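Local coordinates for antibiotic resistance protein (Deinococcus radiodurans, PDB 2VLI) that probably transfers a phosphate group onto the antibiotic tunicamycin, acting as a P-loop phosphotransferase associated with resistance to the drug, at residues 139-142 with 146-149; 7-12 with 94-99; 33-38 with 63-68; 26-31 with 157-162. All coordinates share one frame; numbering follows the deposited sequence.

Contact 1. Residues 139-142 with 146-149; sequences LNEL and QFQT
Leu142 lays one methyl over the face of the Phe147 ring: CD2 stands almost squarely above the centre, 4.0 Å from the ring centroid and 6° off the normal, a clear CH-pi contact. Near the plane of the same ring, at its edge, comes the carbonyl oxygen Glu141 O, 3.5 Å from Phe147 CD2. The CG methylene of Glu141 meets the neighbouring ring corner, 3.8 Å from CE2, while its carboxylate is turned steeply to the ring. At the root of the side chain, Phe147 CB packs 3.3 Å from Leu142 O. The Gln146 side chain crosses that of Glu141 at about a right angle; chi1 (73°) and the bend at chi2 bring its amide back beside Glu141. A water then joins the two sides, donating to Glu141 O at 2.9 Å and accepting from Gln146 NE2 at 3.0 Å. NE2 and Glu141 OE2 both also bond to the hydroxyl of Thr89, which ties their polar ends together. Across the subunit interface Glu141 OE2 lies near Glu141 OE2 of the second subunit, a like-charge pair that would probably be eased if the two shared a proton. Leu142 O is bonded to NE2 of His150, which with Glu145 binds cadmium, so a backbone oxygen at the end of segment 139-142 holds a ligand of the metal. His92 of helix 89-101 meets the Phe147 ring. Here the loop after helix 132-142 folds back against it, just ahead of strand 150-152.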
loop_
_atom_site.group_PDB
_atom_site.type_symbol
_atom_site.label_atom_id
_atom_site.label_comp_id
_atom_site.label_asym_id
_atom_site.label_seq_id
_atom_site.Cartn_x
_atom_site.Cartn_y
_atom_site.Cartn_z
ATOM N N LEU A 139 8.553 -3.267 2.919
ATOM C CA LEU A 139 9.639 -2.793 2.101
ATOM C C LEU A 139 9.266 -2.915 0.602
ATOM O O LEU A 139 9.606 -2.059 -0.199
ATOM C CB LEU A 139 10.878 -3.616 2.362
ATOM C CG LEU A 139 11.398 -3.577 3.817
ATOM C CD1 LEU A 139 12.763 -4.232 3.845
ATOM C CD2 LEU A 139 11.400 -2.188 4.422
ATOM N N ASN A 140 8.580 -3.980 0.267
ATOM C CA ASN A 140 8.059 -4.186 -1.101
ATOM C C ASN A 140 7.062 -3.083 -1.451
ATOM O O ASN A 140 7.125 -2.514 -2.543
ATOM C CB ASN A 140 7.419 -5.562 -1.188
ATOM C CG ASN A 140 8.426 -6.674 -1.434
ATOM O OD1 ASN A 140 9.518 -6.428 -1.909
ATOM N ND2 ASN A 140 8.064 -7.890 -1.085
ATOM N N GLU A 141 6.188 -2.717 -0.504
ATOM C CA GLU A 141 5.230 -1.591 -0.739
ATOM C C GLU A 141 5.925 -0.268 -0.969
ATOM O O GLU A 141 5.567 0.467 -1.893
ATOM C CB GLU A 141 4.179 -1.424 0.354
ATOM C CG GLU A 141 3.393 -0.071 0.164
ATOM C CD GLU A 141 2.025 0.028 0.793
ATOM O OE1 GLU A 141 1.804 -0.694 1.769
ATOM O OE2 GLU A 141 1.200 0.914 0.291
ATOM N N LEU A 142 6.961 0.048 -0.168
ATOM C CA LEU A 142 7.685 1.282 -0.360
ATOM C C LEU A 142 8.397 1.481 -1.716
ATOM O O LEU A 142 8.667 2.609 -2.132
ATOM C CB LEU A 142 8.695 1.504 0.797
ATOM C CG LEU A 142 8.070 1.678 2.186
ATOM C CD1 LEU A 142 9.116 1.702 3.364
ATOM C CD2 LEU A 142 7.306 2.929 2.204
ATOM N N GLN A 146 4.334 5.021 -6.389
ATOM C CA GLN A 146 3.534 6.027 -5.648
ATOM C C GLN A 146 4.394 6.685 -4.509
ATOM O O GLN A 146 4.105 7.763 -3.991
ATOM C CB GLN A 146 2.294 5.369 -5.041
ATOM C CG GLN A 146 2.460 4.413 -3.807
ATOM C CD GLN A 146 2.844 2.999 -4.164
ATOM O OE1 GLN A 146 3.338 2.749 -5.259
ATOM N NE2 GLN A 146 2.615 2.044 -3.232
ATOM N N PHE A 147 5.495 6.040 -4.193
ATOM C CA PHE A 147 6.440 6.548 -3.141
ATOM C C PHE A 147 7.724 7.260 -3.692
ATOM O O PHE A 147 8.586 7.632 -2.929
ATOM C CB PHE A 147 6.803 5.382 -2.203
ATOM C CG PHE A 147 5.774 5.094 -1.172
ATOM C CD1 PHE A 147 5.482 6.026 -0.189
ATOM C CD2 PHE A 147 5.102 3.880 -1.156
ATOM C CE1 PHE A 147 4.471 5.759 0.728
ATOM C CE2 PHE A 147 4.145 3.596 -0.217
ATOM C CZ PHE A 147 3.825 4.554 0.734
ATOM N N GLN A 148 7.828 7.521 -5.006
ATOM C CA GLN A 148 8.991 8.222 -5.553
ATOM C C GLN A 148 9.096 9.651 -4.956
ATOM O O GLN A 148 8.083 10.232 -4.553
ATOM C CB GLN A 148 8.985 8.158 -7.090
ATOM C CG GLN A 148 7.926 8.996 -7.715
ATOM C CD GLN A 148 7.663 8.790 -9.240
ATOM O OE1 GLN A 148 7.107 9.690 -9.841
ATOM N NE2 GLN A 148 8.046 7.646 -9.842
ATOM N N THR A 149 10.284 10.227 -4.788
ATOM C CA THR A 149 11.579 9.724 -5.267
ATOM C C THR A 149 12.196 8.700 -4.321
ATOM O O THR A 149 12.266 8.922 -3.139
ATOM C CB THR A 149 12.514 10.934 -5.401
ATOM O OG1 THR A 149 11.988 11.769 -6.441
ATOM C CG2 THR A 149 14.009 10.522 -5.686
HETATM O O HOH W 1 3.462 -0.796 -3.448
#

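Contact 2. Residues 7-12 with 94-99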
loop_
_atom_site.group_PDB
_atom_site.type_symbol
_atom_site.label_atom_id
_atom_site.label_comp_id
_atom_site.label_asym_id
_atom_site.label_seq_id
_atom_site.Cartn_x
_atom_site.Cartn_y
_atom_site.Cartn_z
ATOM N N ILE A 7 12.266 22.404 1.813
ATOM C CA ILE A 7 11.712 21.389 2.732
ATOM C C ILE A 7 12.171 19.994 2.290
ATOM O O ILE A 7 11.900 19.586 1.151
ATOM C CB ILE A 7 10.168 21.493 2.801
ATOM C CG1 ILE A 7 9.778 22.891 3.332
ATOM C CG2 ILE A 7 9.573 20.412 3.725
ATOM C CD1 ILE A 7 8.280 23.168 3.335
ATOM N N ILE A 8 12.896 19.284 3.157
ATOM C CA ILE A 8 13.416 17.942 2.823
ATOM C C ILE A 8 12.592 16.917 3.601
ATOM O O ILE A 8 12.679 16.861 4.792
ATOM C CB ILE A 8 14.900 17.811 3.142
ATOM C CG1 ILE A 8 15.685 18.946 2.488
ATOM C CG2 ILE A 8 15.449 16.511 2.689
ATOM C CD1 ILE A 8 17.085 19.114 3.065
ATOM N N TRP A 9 11.790 16.136 2.890
ATOM C CA TRP A 9 10.762 15.294 3.463
ATOM C C TRP A 9 11.224 13.868 3.215
ATOM O O TRP A 9 11.381 13.457 2.075
ATOM C CB TRP A 9 9.472 15.595 2.731
ATOM C CG TRP A 9 8.304 14.720 3.053
ATOM C CD1 TRP A 9 8.102 13.437 2.637
ATOM C CD2 TRP A 9 7.112 15.100 3.762
ATOM N NE1 TRP A 9 6.887 12.984 3.059
ATOM C CE2 TRP A 9 6.243 13.986 3.738
ATOM C CE3 TRP A 9 6.687 16.272 4.396
ATOM C CZ2 TRP A 9 4.994 13.990 4.366
ATOM C CZ3 TRP A 9 5.411 16.272 5.016
ATOM C CH2 TRP A 9 4.598 15.141 5.003
ATOM N N ILE A 10 11.509 13.146 4.280
ATOM C CA ILE A 10 12.149 11.859 4.183
ATOM C C ILE A 10 11.312 10.755 4.833
ATOM O O ILE A 10 11.171 10.703 6.057
ATOM C CB ILE A 10 13.550 11.890 4.856
ATOM C CG1 ILE A 10 14.412 12.954 4.193
ATOM C CG2 ILE A 10 14.214 10.484 4.793
ATOM C CD1 ILE A 10 15.658 13.360 5.008
ATOM N N ASN A 11 10.761 9.872 4.006
ATOM C CA ASN A 11 9.973 8.763 4.459
ATOM C C ASN A 11 10.860 7.532 4.516
ATOM O O ASN A 11 11.706 7.335 3.658
ATOM C CB ASN A 11 8.822 8.517 3.510
ATOM C CG ASN A 11 7.867 7.446 4.013
ATOM O OD1 ASN A 11 7.711 7.238 5.224
ATOM N ND2 ASN A 11 7.270 6.724 3.091
ATOM N N GLY A 12 10.627 6.689 5.479
ATOM C CA GLY A 12 11.534 5.567 5.728
ATOM C C GLY A 12 10.768 4.451 6.370
ATOM O O GLY A 12 9.668 4.687 6.880
ATOM N N ARG A 94 -2.724 11.612 0.558
ATOM C CA ARG A 94 -3.433 12.634 1.337
ATOM C C ARG A 94 -2.453 13.725 1.759
ATOM O O ARG A 94 -2.718 14.918 1.586
ATOM C CB ARG A 94 -4.111 11.997 2.557
ATOM C CG ARG A 94 -5.506 11.359 2.252
ATOM C CD ARG A 94 -6.438 11.297 3.517
ATOM N NE ARG A 94 -6.093 10.186 4.420
ATOM C CZ ARG A 94 -6.392 8.902 4.207
ATOM N NH1 ARG A 94 -7.060 8.524 3.116
ATOM N NH2 ARG A 94 -5.997 7.972 5.089
ATOM N N LEU A 95 -1.318 13.270 2.284
ATOM C CA LEU A 95 -0.207 14.119 2.607
ATOM C C LEU A 95 0.338 14.878 1.420
ATOM O O LEU A 95 0.538 16.061 1.498
ATOM C CB LEU A 95 0.897 13.291 3.286
ATOM C CG LEU A 95 0.719 12.838 4.741
ATOM C CD1 LEU A 95 1.691 11.681 5.104
ATOM C CD2 LEU A 95 0.961 14.011 5.731
HETATM N N MSE A 96 0.544 14.193 0.283
HETATM C CA MSE A 96 1.086 14.841 -0.868
HETATM C C MSE A 96 0.100 15.883 -1.389
HETATM O O MSE A 96 0.505 16.968 -1.689
HETATM C CB MSE A 96 1.501 13.818 -1.975
HETATM C CG MSE A 96 2.736 12.957 -1.702
HETATM SE SE MSE A 96 4.429 13.801 -1.138
HETATM C CE MSE A 96 4.251 13.511 0.824
ATOM N N SER A 97 -1.193 15.568 -1.512
ATOM C CA SER A 97 -2.134 16.594 -2.000
ATOM C C SER A 97 -2.373 17.750 -0.979
ATOM O O SER A 97 -2.564 18.919 -1.362
ATOM C CB SER A 97 -3.441 15.945 -2.451
ATOM O OG SER A 97 -3.964 15.101 -1.446
ATOM N N GLY A 98 -2.333 17.427 0.315
ATOM C CA GLY A 98 -2.332 18.462 1.350
ATOM C C GLY A 98 -1.206 19.459 1.256
ATOM O O GLY A 98 -1.441 20.642 1.413
ATOM N N LEU A 99 0.020 19.003 0.996
ATOM C CA LEU A 99 1.145 19.909 0.794
ATOM C C LEU A 99 0.878 20.855 -0.381
ATOM O O LEU A 99 1.046 22.074 -0.284
ATOM C CB LEU A 99 2.447 19.149 0.518
ATOM C CG LEU A 99 3.014 18.423 1.731
ATOM C CD1 LEU A 99 4.003 17.446 1.258
ATOM C CD2 LEU A 99 3.600 19.410 2.732
#
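Trp9 reaches from the sheet into a nest of three helix side chains. Leu99 CD1 sits over one face of the indole, 4.2 Å from CZ3, whereas Leu95 CD2 comes in the ring plane at the edge, 3.9 Å from CH2. Met96, modelled as selenomethionine, approaches obliquely: CE lies 3.5 Å from Trp9 NE1, and SE stands 5.3 Å from the centroid of the five-membered ring in a Met-aromatic contact. With Trp9 CG opposite the backbone N (chi1 173°), the indole is carried straight out toward the helix. Around the same side chain, Val82 and Val84 of strand 80-84 and His108 of strand 107-112 also touch Trp9. Leu95 and Leu99 are one turn apart, linked by the bond from Leu99 N to Leu95 O, and so present their methyls on one side. Helix 89-101 is the crossover of a right-handed beta-alpha-beta unit joining those two strands, and it runs nearly antiparallel over strand 7-11 between them, the short axes 12.9 Å apart. Gly12, just beyond the strand, opens the P-loop sequence. Between these segments the interface is apolar, and close fit rather than polar bonding holds the helix against Trp9.

Contact 3. Residues 33-38 with 63-68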
loop_
_atom_site.group_PDB
_atom_site.type_symbol
_atom_site.label_atom_id
_atom_site.label_comp_id
_atom_site.label_asym_id
_atom_site.label_seq_id
_atom_site.Cartn_x
_atom_site.Cartn_y
_atom_site.Cartn_z
ATOM N N PHE A 33 16.103 22.971 10.612
ATOM C CA PHE A 33 15.258 22.649 11.762
ATOM C C PHE A 33 14.570 21.330 11.458
ATOM O O PHE A 33 14.083 21.159 10.345
ATOM C CB PHE A 33 14.224 23.765 12.004
ATOM C CG PHE A 33 13.270 23.493 13.143
ATOM C CD1 PHE A 33 12.005 22.971 12.897
ATOM C CD2 PHE A 33 13.615 23.804 14.451
ATOM C CE1 PHE A 33 11.113 22.729 13.938
ATOM C CE2 PHE A 33 12.746 23.547 15.490
ATOM C CZ PHE A 33 11.474 23.015 15.232
ATOM N N VAL A 34 14.569 20.427 12.431
ATOM C CA VAL A 34 13.914 19.157 12.306
ATOM C C VAL A 34 12.469 19.250 12.843
ATOM O O VAL A 34 12.221 19.380 14.039
ATOM C CB VAL A 34 14.692 18.026 13.005
ATOM C CG1 VAL A 34 14.017 16.710 12.739
ATOM C CG2 VAL A 34 16.156 17.918 12.500
ATOM N N PHE A 35 11.524 19.215 11.914
ATOM C CA PHE A 35 10.100 19.215 12.194
ATOM C C PHE A 35 9.613 17.790 12.354
ATOM O O PHE A 35 9.667 17.008 11.413
ATOM C CB PHE A 35 9.413 19.912 11.043
ATOM C CG PHE A 35 7.927 20.032 11.168
ATOM C CD1 PHE A 35 7.340 21.280 11.482
ATOM C CD2 PHE A 35 7.102 18.959 10.918
ATOM C CE1 PHE A 35 5.959 21.428 11.515
ATOM C CE2 PHE A 35 5.742 19.114 10.954
ATOM C CZ PHE A 35 5.180 20.368 11.286
ATOM N N GLU A 36 9.141 17.435 13.548
ATOM C CA GLU A 36 8.791 16.054 13.889
ATOM C C GLU A 36 7.297 15.895 13.980
ATOM O O GLU A 36 6.717 16.274 14.994
ATOM C CB GLU A 36 9.399 15.634 15.224
ATOM C CG GLU A 36 10.852 15.938 15.298
ATOM C CD GLU A 36 11.551 15.271 16.455
ATOM O OE1 GLU A 36 11.126 15.462 17.637
ATOM O OE2 GLU A 36 12.565 14.583 16.167
ATOM N N PRO A 37 6.654 15.332 12.926
ATOM C CA PRO A 37 5.206 15.223 12.831
ATOM C C PRO A 37 4.574 14.463 13.965
ATOM O O PRO A 37 3.423 14.673 14.293
ATOM C CB PRO A 37 4.993 14.437 11.536
ATOM C CG PRO A 37 6.203 14.694 10.766
ATOM C CD PRO A 37 7.312 14.797 11.729
ATOM N N GLU A 38 5.314 13.554 14.560
ATOM C CA GLU A 38 4.801 12.835 15.700
ATOM C C GLU A 38 4.402 13.736 16.894
ATOM O O GLU A 38 3.547 13.348 17.671
ATOM C CB GLU A 38 5.813 11.761 16.151
ATOM C CG GLU A 38 7.222 12.308 16.400
ATOM C CD GLU A 38 8.191 12.253 15.143
ATOM O OE1 GLU A 38 7.934 12.859 14.091
ATOM O OE2 GLU A 38 9.276 11.630 15.251
ATOM N N PRO A 63 -4.311 17.022 8.420
ATOM C CA PRO A 63 -4.510 18.463 8.235
ATOM C C PRO A 63 -3.838 19.383 9.285
ATOM O O PRO A 63 -3.302 20.420 8.943
ATOM C CB PRO A 63 -6.047 18.609 8.247
ATOM C CG PRO A 63 -6.504 17.483 9.053
ATOM C CD PRO A 63 -5.587 16.335 8.702
ATOM N N LEU A 64 -3.767 18.975 10.528
ATOM C CA LEU A 64 -3.236 19.888 11.509
ATOM C C LEU A 64 -1.737 19.894 11.486
ATOM O O LEU A 64 -1.131 20.942 11.677
ATOM C CB LEU A 64 -3.769 19.615 12.913
ATOM C CG LEU A 64 -5.269 19.688 13.184
ATOM C CD1 LEU A 64 -5.608 19.728 14.679
ATOM C CD2 LEU A 64 -5.949 20.841 12.325
HETATM N N MSE A 65 -1.120 18.728 11.303
HETATM C CA MSE A 65 0.320 18.707 11.149
HETATM C C MSE A 65 0.800 19.508 9.938
HETATM O O MSE A 65 1.830 20.178 10.003
HETATM C CB MSE A 65 0.809 17.252 11.167
HETATM C CG MSE A 65 2.298 17.045 11.020
HETATM SE SE MSE A 65 2.953 17.144 9.167
HETATM C CE MSE A 65 1.972 15.641 8.307
ATOM N N LEU A 66 0.050 19.482 8.835
ATOM C CA LEU A 66 0.413 20.213 7.626
ATOM C C LEU A 66 0.186 21.724 7.766
ATOM O O LEU A 66 0.943 22.533 7.246
ATOM C CB LEU A 66 -0.357 19.676 6.418
ATOM C CG LEU A 66 0.014 18.276 5.825
ATOM C CD1 LEU A 66 -0.937 17.919 4.649
ATOM C CD2 LEU A 66 1.480 18.181 5.457
ATOM N N ASP A 67 -0.873 22.109 8.464
ATOM C CA ASP A 67 -1.010 23.516 8.880
ATOM C C ASP A 67 0.191 23.996 9.696
ATOM O O ASP A 67 0.719 25.071 9.452
ATOM C CB ASP A 67 -2.259 23.671 9.705
ATOM C CG ASP A 67 -3.511 23.475 8.905
ATOM O OD1 ASP A 67 -3.463 23.476 7.640
ATOM O OD2 ASP A 67 -4.549 23.300 9.561
ATOM N N ALA A 68 0.570 23.241 10.725
ATOM C CA ALA A 68 1.773 23.567 11.477
ATOM C C ALA A 68 3.038 23.682 10.607
ATOM O O ALA A 68 3.876 24.548 10.822
ATOM C CB ALA A 68 1.997 22.539 12.563
#
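Pro37 and Met65 bring the two backbones closest, their CA atoms 6.2 Å apart. The chain leaves strand 33-34 still extended through Phe35 and Glu36, then turns at Pro37, where helix 38-46 follows. Opposing it is one turn of helix 61-75, closed by Ala68 N to Leu64 O, in which Met65 and Ala68, three residues apart, face the segment that leaves the strand. Phe35 has its CG opposite the backbone N (chi1 -179°), which throws the ring across the gap so that its far rim meets the helix. Phe35 CZ comes 3.6 Å from the carbonyl oxygen Met65 O, which lies near the ring plane, and Phe35 CE1 rests 3.8 Å from Ala68 C. Beside the ring, the selenium of Met65 (the residue is modelled as selenomethionine) sits at the edge, 5.1 Å from the centroid and 75° off the normal, with SE 3.9 Å from CE2. With CG opposite its own backbone N, Met65 sets CG 3.8 Å from Pro37 CB; the bend at chi2 then turns SE to the ring edge. Ala68 CB completes the grip, 4.1 Å from Phe35 CZ. Pro37 O is bonded to Trp61 NE1 at the start of the same helix, and Met65 also touches Met40 of helix 38-46 and Leu95 of helix 89-101. A Met-aromatic contact at the ring edge, together with a carbonyl oxygen near the weakly positive C-H rim, would be mildly favourable electrostatically; the rest is apolar contact joining the loop that follows edge strand 33-34 to helix 61-75.

Contact 4. Residues 26-31 with 157-162; sequences HERLPG and GTQQVA
Arg28 and Gln159 meet because each chain is kinked partway along: Arg28 runs extended as far as CD and then turns at chi3 (55°), while Gln159 folds at chi2 (69°), swinging its amide toward helix 20-28. The guanidinium then offers NH1 to Gln159 OE1 at 2.9 Å. The donor lies in the carbonyl plane, on a lone pair, although the bond is bent (N-H...O 141°) and the oxygen is tilted somewhat from the guanidinium plane. The same oxygen rests 3.1 Å from Arg28 CD, so OE1 touches the arginine at its bend as well as at NH1. NH1 has a second partner in the salt bridge to Glu163, and NE is held by the carbonyl of Ala174, which ties the chain beyond helix 158-169 to Arg28. Gly157 stands at the N-cap position of helix 158-169, and its N is bonded to Gln160 OE1 at 3.0 Å; this is the return bond of a capping box, whose other half glycine cannot make. Thr24 packs beside Gln159 and Ala162. The charge of this buried arginine is probably offset by Glu163, while amide and carbonyl take up N-H groups, linking the last helix and the tail to helix 20-28.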
loop_
_atom_site.group_PDB
_atom_site.type_symbol
_atom_site.label_atom_id
_atom_site.label_comp_id
_atom_site.label_asym_id
_atom_site.label_seq_id
_atom_site.Cartn_x
_atom_site.Cartn_y
_atom_site.Cartn_z
ATOM N N HIS A 26 20.610 17.524 9.448
ATOM C CA HIS A 26 20.461 18.652 10.353
ATOM C C HIS A 26 21.830 19.176 10.802
ATOM O O HIS A 26 22.082 20.377 10.725
ATOM C CB HIS A 26 19.632 18.276 11.563
ATOM C CG HIS A 26 19.511 19.393 12.554
ATOM N ND1 HIS A 26 19.155 20.669 12.182
ATOM C CD2 HIS A 26 19.779 19.443 13.883
ATOM C CE1 HIS A 26 19.155 21.448 13.251
ATOM N NE2 HIS A 26 19.533 20.727 14.296
ATOM N N GLU A 27 22.695 18.257 11.233
ATOM C CA GLU A 27 24.042 18.610 11.740
ATOM C C GLU A 27 24.913 19.269 10.680
ATOM O O GLU A 27 25.860 19.967 11.019
ATOM C CB GLU A 27 24.791 17.395 12.237
ATOM C CG GLU A 27 24.208 16.620 13.395
ATOM C CD GLU A 27 24.977 15.279 13.625
ATOM O OE1 GLU A 27 25.552 14.709 12.645
ATOM O OE2 GLU A 27 25.035 14.798 14.794
ATOM N N ARG A 28 24.591 19.059 9.401
ATOM C CA ARG A 28 25.404 19.571 8.291
ATOM C C ARG A 28 24.742 20.616 7.417
ATOM O O ARG A 28 25.302 21.023 6.389
ATOM C CB ARG A 28 25.891 18.403 7.451
ATOM C CG ARG A 28 26.674 17.402 8.299
ATOM C CD ARG A 28 27.248 16.252 7.509
ATOM N NE ARG A 28 28.070 16.725 6.407
ATOM C CZ ARG A 28 28.503 15.965 5.403
ATOM N NH1 ARG A 28 28.216 14.674 5.374
ATOM N NH2 ARG A 28 29.227 16.502 4.430
ATOM N N LEU A 29 23.552 21.060 7.818
ATOM C CA LEU A 29 22.895 22.196 7.196
ATOM C C LEU A 29 22.649 23.261 8.241
ATOM O O LEU A 29 21.600 23.249 8.899
ATOM C CB LEU A 29 21.538 21.785 6.602
ATOM C CG LEU A 29 21.600 21.004 5.303
ATOM C CD1 LEU A 29 20.236 20.360 5.049
ATOM C CD2 LEU A 29 22.030 21.922 4.154
ATOM N N PRO A 30 23.590 24.212 8.395
ATOM C CA PRO A 30 23.353 25.256 9.400
ATOM C C PRO A 30 22.085 26.065 9.121
ATOM O O PRO A 30 21.763 26.375 7.947
ATOM C CB PRO A 30 24.644 26.126 9.328
ATOM C CG PRO A 30 25.682 25.211 8.724
ATOM C CD PRO A 30 24.878 24.401 7.698
ATOM N N GLY A 31 21.350 26.365 10.191
ATOM C CA GLY A 31 20.055 27.068 10.107
ATOM C C GLY A 31 18.853 26.129 9.953
ATOM O O GLY A 31 17.701 26.576 9.971
ATOM N N GLY A 157 26.315 4.420 4.386
ATOM C CA GLY A 157 26.160 4.840 5.759
ATOM C C GLY A 157 25.277 6.066 5.827
ATOM O O GLY A 157 24.959 6.688 4.802
ATOM N N THR A 158 24.905 6.461 7.033
ATOM C CA THR A 158 23.983 7.597 7.188
ATOM C C THR A 158 24.559 8.841 6.580
ATOM O O THR A 158 23.850 9.635 5.970
ATOM C CB THR A 158 23.605 7.824 8.636
ATOM O OG1 THR A 158 24.787 8.129 9.387
ATOM C CG2 THR A 158 22.992 6.562 9.210
ATOM N N GLN A 159 25.882 8.965 6.643
ATOM C CA GLN A 159 26.542 10.118 6.107
ATOM C C GLN A 159 26.407 10.201 4.596
ATOM O O GLN A 159 26.146 11.256 4.016
ATOM C CB GLN A 159 28.024 10.053 6.474
ATOM C CG GLN A 159 28.651 11.373 6.684
ATOM C CD GLN A 159 28.152 12.079 7.934
ATOM O OE1 GLN A 159 27.899 13.278 7.898
ATOM N NE2 GLN A 159 28.008 11.342 9.038
ATOM N N GLN A 160 26.646 9.083 3.943
ATOM C CA GLN A 160 26.447 8.988 2.507
ATOM C C GLN A 160 24.980 9.144 2.018
ATOM O O GLN A 160 24.739 9.694 0.954
ATOM C CB GLN A 160 27.001 7.663 2.023
ATOM C CG GLN A 160 28.506 7.600 1.996
ATOM C CD GLN A 160 29.008 6.151 1.915
ATOM O OE1 GLN A 160 28.659 5.291 2.750
ATOM N NE2 GLN A 160 29.814 5.876 0.901
ATOM N N VAL A 161 24.007 8.646 2.772
ATOM C CA VAL A 161 22.574 8.894 2.416
ATOM C C VAL A 161 22.283 10.367 2.467
ATOM O O VAL A 161 21.677 10.938 1.568
ATOM C CB VAL A 161 21.652 8.118 3.345
ATOM C CG1 VAL A 161 20.128 8.313 2.980
ATOM C CG2 VAL A 161 21.995 6.670 3.257
ATOM N N ALA A 162 22.787 11.013 3.512
ATOM C CA ALA A 162 22.594 12.426 3.694
ATOM C C ALA A 162 23.192 13.173 2.523
ATOM O O ALA A 162 22.566 14.062 1.959
ATOM C CB ALA A 162 23.196 12.890 5.073
#

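Contacts 2 and 3 adjoin, their centres 10 Å apart: helices 61-75 and 89-101 pack together, with Leu99 CD2 3.7 Å from Leu66 CD2, and both contacts reach the same parallel sheet. Contact 1 meets contact 2 at the far end of strand 7-11, where Asn11 ND2 lies 3.8 Å from Phe147 CE1, beside the start of the P-loop. Contact 4 touches contact 2 through Leu29 CD1 and Ile8 CD1, 3.9 Å apart, on the opposite side of the strand from Trp9. Contacts 1 and 3 lie on opposite sides of the chain's centre, about 22 Å between centres. Cadmium is about 8 Å from the Phe147 side chain and about 14 Å from that of Met96.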